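Local coordinates for uncharacterized protein (Pseudomonas syringae pv. tomato, PDB 3K4I) that is of unknown function but belongs to the Aldolase/RraA family and assembles as a trimer, at residues 42-53 and 129-140; 53-62 and 80-91. All coordinates share one frame; numbering follows the deposited sequence.

Contact 1. Residues 42-53 and 129-140; sequences PGIASQVPGTRC and INCNYPLFSRGR
A45 and S137 pair as an antiparallel hydrogen-bonded couple, with S46 and F136 the non-hydrogen-bonded pair beside them; Q47 N to L135 O (2.9 Å) continues the ladder.

Side-chain bonds extend this short bridge. The Q47 chain bends at chi2 (-60°), which turns its amide back toward S137, whose O lies in the amide plane: NE2 donates to S137 O at 3.1 Å, from the face of that carbonyl opposite the one A45 N uses. R140 grips Q47 side-on, NE reaching OE1 of Q47 at 2.9 Å and NH2 taking a lone pair of the Q47 backbone O. At the other end R138 NH1 meets P42 O at 3.0 Å in the guanidinium plane, while I44 CG1 lies over one guanidinium face; D119 and D161 form salt bridges with R138.

Water 1 ties both segments together, donating to L135 O and T51 OG1 and accepting from V48 N, and it sits above one face of the F136 ring, toward its rim. Apolar contacts close the far end: C53 SG approaches F136 CE2 obliquely at 3.8 Å, and C53 CB packs on P134 CB.

With both ends of the Q47 amide engaged, its rotation is fixed, and two arginines add side-chain bonds to a bridge of only two residue pairs.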
loop_
_atom_site.group_PDB
_atom_site.type_symbol
_atom_site.label_atom_id
_atom_site.label_comp_id
_atom_site.label_asym_id
_atom_site.label_seq_id
_atom_site.Cartn_x
_atom_site.Cartn_y
_atom_site.Cartn_z
ATOM N N PRO C 42 14.341 1.120 4.119
ATOM C CA PRO C 42 13.174 1.956 3.765
ATOM C C PRO C 42 12.565 1.502 2.438
ATOM O O PRO C 42 13.286 1.058 1.570
ATOM C CB PRO C 42 13.755 3.370 3.661
ATOM C CG PRO C 42 15.209 3.155 3.370
ATOM C CD PRO C 42 15.619 1.835 3.972
ATOM N N GLY C 43 11.244 1.570 2.334
ATOM C CA GLY C 43 10.585 1.156 1.113
ATOM C C GLY C 43 10.263 -0.316 1.000
ATOM O O GLY C 43 9.537 -0.691 0.102
ATOM N N ILE C 44 10.779 -1.152 1.911
ATOM C CA ILE C 44 10.461 -2.581 1.877
ATOM C C ILE C 44 9.266 -2.853 2.817
ATOM O O ILE C 44 9.427 -2.992 4.032
ATOM C CB ILE C 44 11.691 -3.508 2.145
ATOM C CG1 ILE C 44 12.807 -3.240 1.123
ATOM C CG2 ILE C 44 11.264 -5.014 2.059
ATOM C CD1 ILE C 44 13.987 -4.191 1.141
ATOM N N ALA C 45 8.078 -2.881 2.235
ATOM C CA ALA C 45 6.836 -2.803 2.965
ATOM C C ALA C 45 6.240 -4.178 3.246
ATOM O O ALA C 45 6.319 -5.084 2.425
ATOM C CB ALA C 45 5.830 -1.923 2.205
ATOM N N SER C 46 5.601 -4.315 4.400
ATOM C CA SER C 46 4.750 -5.464 4.618
ATOM C C SER C 46 3.644 -5.554 3.537
ATOM O O SER C 46 2.889 -4.596 3.313
ATOM C CB SER C 46 4.130 -5.392 6.012
ATOM O OG SER C 46 3.220 -6.461 6.143
ATOM N N GLN C 47 3.565 -6.726 2.888
ATOM C CA GLN C 47 2.549 -6.989 1.866
ATOM C C GLN C 47 1.373 -7.818 2.354
ATOM O O GLN C 47 0.384 -7.982 1.645
ATOM C CB GLN C 47 3.180 -7.657 0.633
ATOM C CG GLN C 47 4.266 -6.809 -0.068
ATOM C CD GLN C 47 3.763 -5.470 -0.583
ATOM O OE1 GLN C 47 2.580 -5.313 -0.934
ATOM N NE2 GLN C 47 4.644 -4.487 -0.605
ATOM N N VAL C 48 1.481 -8.387 3.556
ATOM C CA VAL C 48 0.396 -9.211 4.058
ATOM C C VAL C 48 -0.002 -8.644 5.407
ATOM O O VAL C 48 0.747 -8.763 6.367
ATOM C CB VAL C 48 0.784 -10.714 4.178
ATOM C CG1 VAL C 48 -0.393 -11.527 4.761
ATOM C CG2 VAL C 48 1.164 -11.284 2.806
ATOM N N PRO C 49 -1.198 -8.045 5.495
ATOM C CA PRO C 49 -1.601 -7.453 6.773
ATOM C C PRO C 49 -1.585 -8.432 7.974
ATOM O O PRO C 49 -1.951 -9.602 7.837
ATOM C CB PRO C 49 -3.016 -6.928 6.484
ATOM C CG PRO C 49 -2.942 -6.551 4.986
ATOM C CD PRO C 49 -2.081 -7.634 4.379
ATOM N N GLY C 50 -1.083 -7.952 9.101
ATOM C CA GLY C 50 -1.062 -8.743 10.337
ATOM C C GLY C 50 0.043 -9.771 10.487
ATOM O O GLY C 50 0.018 -10.596 11.431
ATOM N N THR C 51 1.000 -9.761 9.567
ATOM C CA THR C 51 2.113 -10.715 9.643
ATOM C C THR C 51 3.385 -10.091 10.226
ATOM O O THR C 51 3.543 -8.856 10.273
ATOM C CB THR C 51 2.439 -11.339 8.274
ATOM O OG1 THR C 51 2.723 -10.296 7.309
ATOM C CG2 THR C 51 1.267 -12.240 7.812
ATOM N N ARG C 52 4.276 -10.959 10.673
ATOM C CA ARG C 52 5.593 -10.564 11.163
ATOM C C ARG C 52 6.506 -11.773 11.085
ATOM O O ARG C 52 6.042 -12.894 10.952
ATOM C CB ARG C 52 5.504 -10.009 12.605
ATOM C CG ARG C 52 5.025 -11.024 13.644
ATOM C CD ARG C 52 4.837 -10.361 15.018
ATOM N NE ARG C 52 6.043 -9.721 15.549
ATOM C CZ ARG C 52 7.089 -10.370 16.058
ATOM N NH1 ARG C 52 7.098 -11.693 16.116
ATOM N NH2 ARG C 52 8.140 -9.694 16.512
ATOM N N CYS C 53 7.803 -11.544 11.108
ATOM C CA CYS C 53 8.745 -12.662 11.194
ATOM C C CYS C 53 10.005 -12.267 11.889
ATOM O O CYS C 53 10.441 -11.093 11.838
ATOM C CB CYS C 53 9.089 -13.281 9.812
ATOM S SG CYS C 53 9.761 -12.081 8.629
ATOM N N ILE C 129 -1.036 -14.021 0.619
ATOM C CA ILE C 129 -2.056 -13.605 1.582
ATOM C C ILE C 129 -2.841 -14.805 2.115
ATOM O O ILE C 129 -3.036 -14.927 3.329
ATOM C CB ILE C 129 -3.043 -12.541 1.005
ATOM C CG1 ILE C 129 -2.288 -11.253 0.648
ATOM C CG2 ILE C 129 -4.151 -12.206 2.019
ATOM C CD1 ILE C 129 -3.143 -10.242 -0.140
ATOM N N ASN C 130 -3.277 -15.684 1.209
ATOM C CA ASN C 130 -4.078 -16.845 1.597
ATOM C C ASN C 130 -3.318 -17.758 2.546
ATOM O O ASN C 130 -3.914 -18.347 3.461
ATOM C CB ASN C 130 -4.539 -17.635 0.373
ATOM C CG ASN C 130 -5.514 -18.729 0.738
ATOM O OD1 ASN C 130 -6.546 -18.464 1.356
ATOM N ND2 ASN C 130 -5.189 -19.964 0.374
ATOM N N CYS C 131 -2.007 -17.849 2.328
ATOM C CA CYS C 131 -1.088 -18.649 3.141
ATOM C C CYS C 131 -0.633 -17.934 4.407
ATOM O O CYS C 131 0.074 -18.528 5.228
ATOM C CB CYS C 131 0.153 -19.027 2.336
ATOM S SG CYS C 131 -0.191 -20.283 1.091
ATOM N N ASN C 132 -0.984 -16.657 4.521
ATOM C CA ASN C 132 -0.555 -15.797 5.646
ATOM C C ASN C 132 0.970 -15.803 5.822
ATOM O O ASN C 132 1.479 -15.874 6.948
ATOM C CB ASN C 132 -1.233 -16.221 6.962
ATOM C CG ASN C 132 -1.225 -15.096 8.028
ATOM O OD1 ASN C 132 -0.912 -15.332 9.208
ATOM N ND2 ASN C 132 -1.560 -13.893 7.614
ATOM N N TYR C 133 1.682 -15.738 4.704
ATOM C CA TYR C 133 3.142 -15.830 4.700
ATOM C C TYR C 133 3.748 -14.426 4.842
ATOM O O TYR C 133 3.342 -13.501 4.139
ATOM C CB TYR C 133 3.640 -16.462 3.405
ATOM C CG TYR C 133 5.151 -16.574 3.367
ATOM C CD1 TYR C 133 5.806 -17.493 4.199
ATOM C CD2 TYR C 133 5.927 -15.796 2.493
ATOM C CE1 TYR C 133 7.168 -17.625 4.202
ATOM C CE2 TYR C 133 7.328 -15.928 2.481
ATOM C CZ TYR C 133 7.936 -16.859 3.344
ATOM O OH TYR C 133 9.309 -17.014 3.352
ATOM N N PRO C 134 4.723 -14.256 5.752
ATOM C CA PRO C 134 5.273 -12.933 5.968
ATOM C C PRO C 134 6.192 -12.453 4.826
ATOM O O PRO C 134 7.375 -12.786 4.777
ATOM C CB PRO C 134 6.019 -13.077 7.303
ATOM C CG PRO C 134 5.346 -14.307 7.976
ATOM C CD PRO C 134 5.189 -15.208 6.788
ATOM N N LEU C 135 5.590 -11.706 3.910
ATOM C CA LEU C 135 6.293 -11.169 2.733
ATOM C C LEU C 135 6.435 -9.680 2.823
ATOM O O LEU C 135 5.446 -8.956 3.040
ATOM C CB LEU C 135 5.484 -11.485 1.456
ATOM C CG LEU C 135 6.012 -10.859 0.149
ATOM C CD1 LEU C 135 7.307 -11.545 -0.116
ATOM C CD2 LEU C 135 5.057 -11.115 -0.997
ATOM N N PHE C 136 7.659 -9.215 2.590
ATOM C CA PHE C 136 7.959 -7.802 2.601
ATOM C C PHE C 136 8.660 -7.468 1.306
ATOM O O PHE C 136 9.598 -8.173 0.915
ATOM C CB PHE C 136 8.832 -7.539 3.818
ATOM C CG PHE C 136 8.187 -7.970 5.084
ATOM C CD1 PHE C 136 7.462 -7.061 5.857
ATOM C CD2 PHE C 136 8.239 -9.303 5.484
ATOM C CE1 PHE C 136 6.834 -7.469 7.031
ATOM C CE2 PHE C 136 7.569 -9.733 6.658
ATOM C CZ PHE C 136 6.867 -8.806 7.423
ATOM N N SER C 137 8.213 -6.421 0.616
ATOM C CA SER C 137 8.790 -6.101 -0.676
ATOM C C SER C 137 8.488 -4.667 -1.048
ATOM O O SER C 137 7.708 -4.001 -0.381
ATOM C CB SER C 137 8.177 -7.008 -1.758
ATOM O OG SER C 137 6.808 -6.687 -1.951
ATOM N N ARG C 138 9.083 -4.217 -2.146
ATOM C CA ARG C 138 8.800 -2.886 -2.673
ATOM C C ARG C 138 7.501 -2.827 -3.468
ATOM O O ARG C 138 7.157 -1.792 -4.066
ATOM C CB ARG C 138 9.946 -2.413 -3.554
ATOM C CG ARG C 138 11.255 -2.259 -2.778
ATOM C CD ARG C 138 12.323 -1.497 -3.576
ATOM N NE ARG C 138 13.598 -1.628 -2.859
ATOM C CZ ARG C 138 13.903 -1.021 -1.709
ATOM N NH1 ARG C 138 13.054 -0.193 -1.137
ATOM N NH2 ARG C 138 15.093 -1.255 -1.127
ATOM N N GLY C 139 6.790 -3.935 -3.531
ATOM C CA GLY C 139 5.543 -3.927 -4.299
ATOM C C GLY C 139 5.178 -5.255 -4.896
ATOM O O GLY C 139 5.790 -6.297 -4.571
ATOM N N ARG C 140 4.193 -5.190 -5.775
ATOM C CA ARG C 140 3.520 -6.350 -6.343
ATOM C C ARG C 140 3.507 -6.254 -7.852
ATOM O O ARG C 140 3.185 -5.193 -8.399
ATOM C CB ARG C 140 2.084 -6.419 -5.836
ATOM C CG ARG C 140 1.945 -6.420 -4.296
ATOM C CD ARG C 140 0.555 -6.033 -3.860
ATOM N NE ARG C 140 0.340 -6.314 -2.425
ATOM C CZ ARG C 140 -0.867 -6.426 -1.871
ATOM N NH1 ARG C 140 -1.971 -6.246 -2.603
ATOM N NH2 ARG C 140 -0.982 -6.702 -0.583
HETATM O O HOH W 1 3.846 -8.982 5.368
HETATM O O HOH W 2 -2.272 -11.915 9.287
#

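Contact 2. Residues 53-62 and 80-91; sequences CVGIAFTVQY and QVPSGSVIVSSN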
loop_
_atom_site.group_PDB
_atom_site.type_symbol
_atom_site.label_atom_id
_atom_site.label_comp_id
_atom_site.label_asym_id
_atom_site.label_seq_id
_atom_site.Cartn_x
_atom_site.Cartn_y
_atom_site.Cartn_z
ATOM N N CYS C 53 7.803 -11.544 11.108
ATOM C CA CYS C 53 8.745 -12.662 11.194
ATOM C C CYS C 53 10.005 -12.267 11.889
ATOM O O CYS C 53 10.441 -11.093 11.838
ATOM C CB CYS C 53 9.089 -13.281 9.812
ATOM S SG CYS C 53 9.761 -12.081 8.629
ATOM N N VAL C 54 10.610 -13.293 12.481
ATOM C CA VAL C 54 11.922 -13.229 13.088
ATOM C C VAL C 54 12.724 -14.412 12.589
ATOM O O VAL C 54 12.264 -15.561 12.625
ATOM C CB VAL C 54 11.821 -13.327 14.638
ATOM C CG1 VAL C 54 13.193 -13.191 15.244
ATOM C CG2 VAL C 54 10.893 -12.236 15.149
ATOM N N GLY C 55 13.935 -14.161 12.113
ATOM C CA GLY C 55 14.784 -15.311 11.729
ATOM C C GLY C 55 16.136 -14.857 11.216
ATOM O O GLY C 55 16.475 -13.662 11.276
ATOM N N ILE C 56 16.912 -15.820 10.734
ATOM C CA ILE C 56 18.294 -15.589 10.349
ATOM C C ILE C 56 18.352 -15.332 8.864
ATOM O O ILE C 56 17.811 -16.112 8.098
ATOM C CB ILE C 56 19.115 -16.864 10.681
ATOM C CG1 ILE C 56 18.947 -17.212 12.164
ATOM C CG2 ILE C 56 20.556 -16.697 10.263
ATOM C CD1 ILE C 56 19.387 -16.080 13.175
ATOM N N ALA C 57 19.030 -14.260 8.464
ATOM C CA ALA C 57 19.101 -13.891 7.063
ATOM C C ALA C 57 19.798 -14.975 6.252
ATOM O O ALA C 57 20.903 -15.391 6.604
ATOM C CB ALA C 57 19.863 -12.564 6.901
ATOM N N PHE C 58 19.167 -15.379 5.148
ATOM C CA PHE C 58 19.784 -16.180 4.132
ATOM C C PHE C 58 19.683 -15.286 2.898
ATOM O O PHE C 58 18.565 -14.940 2.488
ATOM C CB PHE C 58 18.978 -17.461 3.901
ATOM C CG PHE C 58 19.513 -18.315 2.797
ATOM C CD1 PHE C 58 20.304 -19.425 3.108
ATOM C CD2 PHE C 58 19.285 -17.986 1.448
ATOM C CE1 PHE C 58 20.826 -20.235 2.123
ATOM C CE2 PHE C 58 19.829 -18.783 0.423
ATOM C CZ PHE C 58 20.588 -19.930 0.774
ATOM N N THR C 59 20.830 -14.871 2.387
ATOM C CA THR C 59 20.873 -13.813 1.365
ATOM C C THR C 59 20.871 -14.358 -0.057
ATOM O O THR C 59 21.445 -15.420 -0.352
ATOM C CB THR C 59 22.092 -12.903 1.562
ATOM O OG1 THR C 59 23.291 -13.691 1.622
ATOM C CG2 THR C 59 21.979 -12.105 2.856
ATOM N N VAL C 60 20.224 -13.623 -0.949
ATOM C CA VAL C 60 20.135 -14.026 -2.356
ATOM C C VAL C 60 20.406 -12.761 -3.156
ATOM O O VAL C 60 19.737 -11.742 -2.936
ATOM C CB VAL C 60 18.697 -14.504 -2.681
ATOM C CG1 VAL C 60 18.623 -14.998 -4.130
ATOM C CG2 VAL C 60 18.253 -15.600 -1.686
ATOM N N GLN C 61 21.376 -12.818 -4.074
ATOM C CA GLN C 61 21.728 -11.684 -4.937
ATOM C C GLN C 61 21.483 -12.032 -6.408
ATOM O O GLN C 61 21.982 -13.060 -6.888
ATOM C CB GLN C 61 23.201 -11.313 -4.737
ATOM C CG GLN C 61 23.685 -10.192 -5.692
ATOM C CD GLN C 61 23.010 -8.885 -5.350
ATOM O OE1 GLN C 61 22.263 -8.293 -6.180
ATOM N NE2 GLN C 61 23.201 -8.442 -4.126
ATOM N N TYR C 62 20.734 -11.173 -7.110
ATOM C CA TYR C 62 20.415 -11.332 -8.546
ATOM C C TYR C 62 21.318 -10.404 -9.363
ATOM O O TYR C 62 22.023 -9.559 -8.802
ATOM C CB TYR C 62 18.936 -11.009 -8.847
ATOM C CG TYR C 62 18.012 -12.086 -8.321
ATOM C CD1 TYR C 62 17.573 -13.129 -9.142
ATOM C CD2 TYR C 62 17.594 -12.050 -7.008
ATOM C CE1 TYR C 62 16.751 -14.146 -8.649
ATOM C CE2 TYR C 62 16.762 -13.051 -6.497
ATOM C CZ TYR C 62 16.358 -14.094 -7.341
ATOM O OH TYR C 62 15.529 -15.060 -6.824
ATOM N N GLN C 80 18.344 -25.039 -0.474
ATOM C CA GLN C 80 19.519 -24.829 0.374
ATOM C C GLN C 80 19.219 -24.102 1.694
ATOM O O GLN C 80 20.070 -24.068 2.577
ATOM C CB GLN C 80 20.568 -24.010 -0.401
ATOM C CG GLN C 80 20.897 -24.546 -1.777
ATOM C CD GLN C 80 22.268 -24.092 -2.266
ATOM O OE1 GLN C 80 22.969 -24.844 -2.970
ATOM N NE2 GLN C 80 22.691 -22.903 -1.854
ATOM N N VAL C 81 18.036 -23.485 1.800
ATOM C CA VAL C 81 17.733 -22.550 2.875
ATOM C C VAL C 81 17.366 -23.317 4.159
ATOM O O VAL C 81 16.459 -24.132 4.130
ATOM C CB VAL C 81 16.568 -21.611 2.471
ATOM C CG1 VAL C 81 16.264 -20.588 3.565
ATOM C CG2 VAL C 81 16.857 -20.914 1.119
ATOM N N PRO C 82 18.101 -23.076 5.255
ATOM C CA PRO C 82 17.821 -23.780 6.502
ATOM C C PRO C 82 16.504 -23.356 7.138
ATOM O O PRO C 82 16.071 -22.211 7.020
ATOM C CB PRO C 82 19.000 -23.399 7.408
ATOM C CG PRO C 82 20.045 -22.886 6.512
ATOM C CD PRO C 82 19.361 -22.311 5.327
ATOM N N SER C 83 15.884 -24.289 7.855
ATOM C CA SER C 83 14.768 -23.972 8.729
ATOM C C SER C 83 15.128 -22.827 9.691
ATOM O O SER C 83 16.213 -22.820 10.264
ATOM C CB SER C 83 14.386 -25.240 9.517
ATOM O OG SER C 83 13.308 -24.989 10.393
ATOM N N GLY C 84 14.232 -21.841 9.816
ATOM C CA GLY C 84 14.409 -20.720 10.731
ATOM C C GLY C 84 14.967 -19.506 10.029
ATOM O O GLY C 84 15.174 -18.462 10.665
ATOM N N SER C 85 15.183 -19.651 8.722
ATOM C CA SER C 85 15.710 -18.534 7.917
ATOM C C SER C 85 14.646 -17.528 7.576
ATOM O O SER C 85 13.483 -17.882 7.403
ATOM C CB SER C 85 16.281 -19.051 6.611
ATOM O OG SER C 85 17.393 -19.891 6.838
ATOM N N VAL C 86 15.065 -16.263 7.437
ATOM C CA VAL C 86 14.303 -15.267 6.677
ATOM C C VAL C 86 15.120 -15.017 5.400
ATOM O O VAL C 86 16.264 -14.665 5.498
ATOM C CB VAL C 86 14.176 -13.962 7.487
ATOM C CG1 VAL C 86 13.636 -12.817 6.648
ATOM C CG2 VAL C 86 13.281 -14.185 8.737
ATOM N N ILE C 87 14.518 -15.202 4.221
ATOM C CA ILE C 87 15.219 -15.066 2.955
ATOM C C ILE C 87 15.239 -13.573 2.650
ATOM O O ILE C 87 14.209 -12.921 2.774
ATOM C CB ILE C 87 14.481 -15.847 1.835
ATOM C CG1 ILE C 87 14.658 -17.361 2.033
ATOM C CG2 ILE C 87 15.006 -15.373 0.421
ATOM C CD1 ILE C 87 13.777 -18.301 1.117
ATOM N N VAL C 88 16.410 -13.042 2.296
ATOM C CA VAL C 88 16.530 -11.611 1.990
ATOM C C VAL C 88 17.079 -11.574 0.595
ATOM O O VAL C 88 18.209 -11.998 0.384
ATOM C CB VAL C 88 17.456 -10.855 2.954
ATOM C CG1 VAL C 88 17.553 -9.352 2.553
ATOM C CG2 VAL C 88 16.956 -11.002 4.393
ATOM N N SER C 89 16.261 -11.086 -0.347
ATOM C CA SER C 89 16.551 -11.176 -1.768
ATOM C C SER C 89 16.743 -9.806 -2.331
ATOM O O SER C 89 15.901 -8.918 -2.113
ATOM C CB SER C 89 15.410 -11.868 -2.520
ATOM O OG SER C 89 15.402 -13.251 -2.229
ATOM N N SER C 90 17.828 -9.637 -3.056
ATOM C CA SER C 90 18.134 -8.313 -3.638
ATOM C C SER C 90 18.201 -8.382 -5.152
ATOM O O SER C 90 19.004 -9.117 -5.719
ATOM C CB SER C 90 19.389 -7.707 -2.986
ATOM O OG SER C 90 19.590 -6.367 -3.438
ATOM N N ASN C 91 17.341 -7.586 -5.789
ATOM C CA ASN C 91 17.209 -7.570 -7.241
ATOM C C ASN C 91 17.241 -6.122 -7.746
ATOM O O ASN C 91 16.443 -5.714 -8.636
ATOM C CB ASN C 91 15.925 -8.298 -7.658
ATOM C CG ASN C 91 15.801 -8.465 -9.167
ATOM O OD1 ASN C 91 16.812 -8.626 -9.875
ATOM N ND2 ASN C 91 14.567 -8.398 -9.674
HETATM O O HOH W 3 14.252 -14.845 -4.289
#
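Two neighbouring parallel strands of the central mixed sheet meet here, I56 to Q61 running in register with S85 to S90. Backbone bonds alternate between them: V86 N to I56 O, F58 N to V86 O, V88 N to F58 O, and so on to Y62 N with S90 O (3.0 Å). Ahead of the ladder I56 N reaches G84 O at 3.2 Å, in the type II turn P82 to S85, where P82 O accepts hydrogen bonds from both N and OG of S85.

On the face carrying F58 and V60, the F58 side chain extends with CG opposite the backbone N (chi1 177°) and lays its ring against the loop before the second strand. V81 CG2 stands over the ring centre, a CH-pi contact of 3.7 Å, and P82 CD meets CD1 of F58 at 3.8 Å. In the same sheet, strand 150-154 borders strand 53-63, and its V154 also packs on F58. Further along, V60 CG2 touches I87 CG2 at 3.9 Å, and water 3 links Y62 OH with S89 OG.

A57 and V88 share the other face, CB of A57 lying 4.1 Å from CG2 of V88. At the start of the first strand V86 CG2 presses on the backbone of G55, 3.4 Å from its N.

Overall arrangement
Contacts 1 and 2 have centres about 14 Å apart and belong to one mixed sheet. They share C53, where the loop leaving strand 45-46 becomes strand 53-63; the second segment of contact 2, 80-91, comes before 129-140, and contact 2 is therefore nested inside the loop closed by contact 1. Strand 85-90 pairs in parallel with 115-119, and 115-119 in turn with 135-137, which brings the chain back to strand 45-46; strand 170-174 borders 53-63 and meets C53 and F136 through C173. D119 joins the two as well, bonding R138 of contact 1 and S90 of contact 2. Segments distant in sequence are thus gathered into one core, while contact 1 also touches both other subunits through P42 and R140.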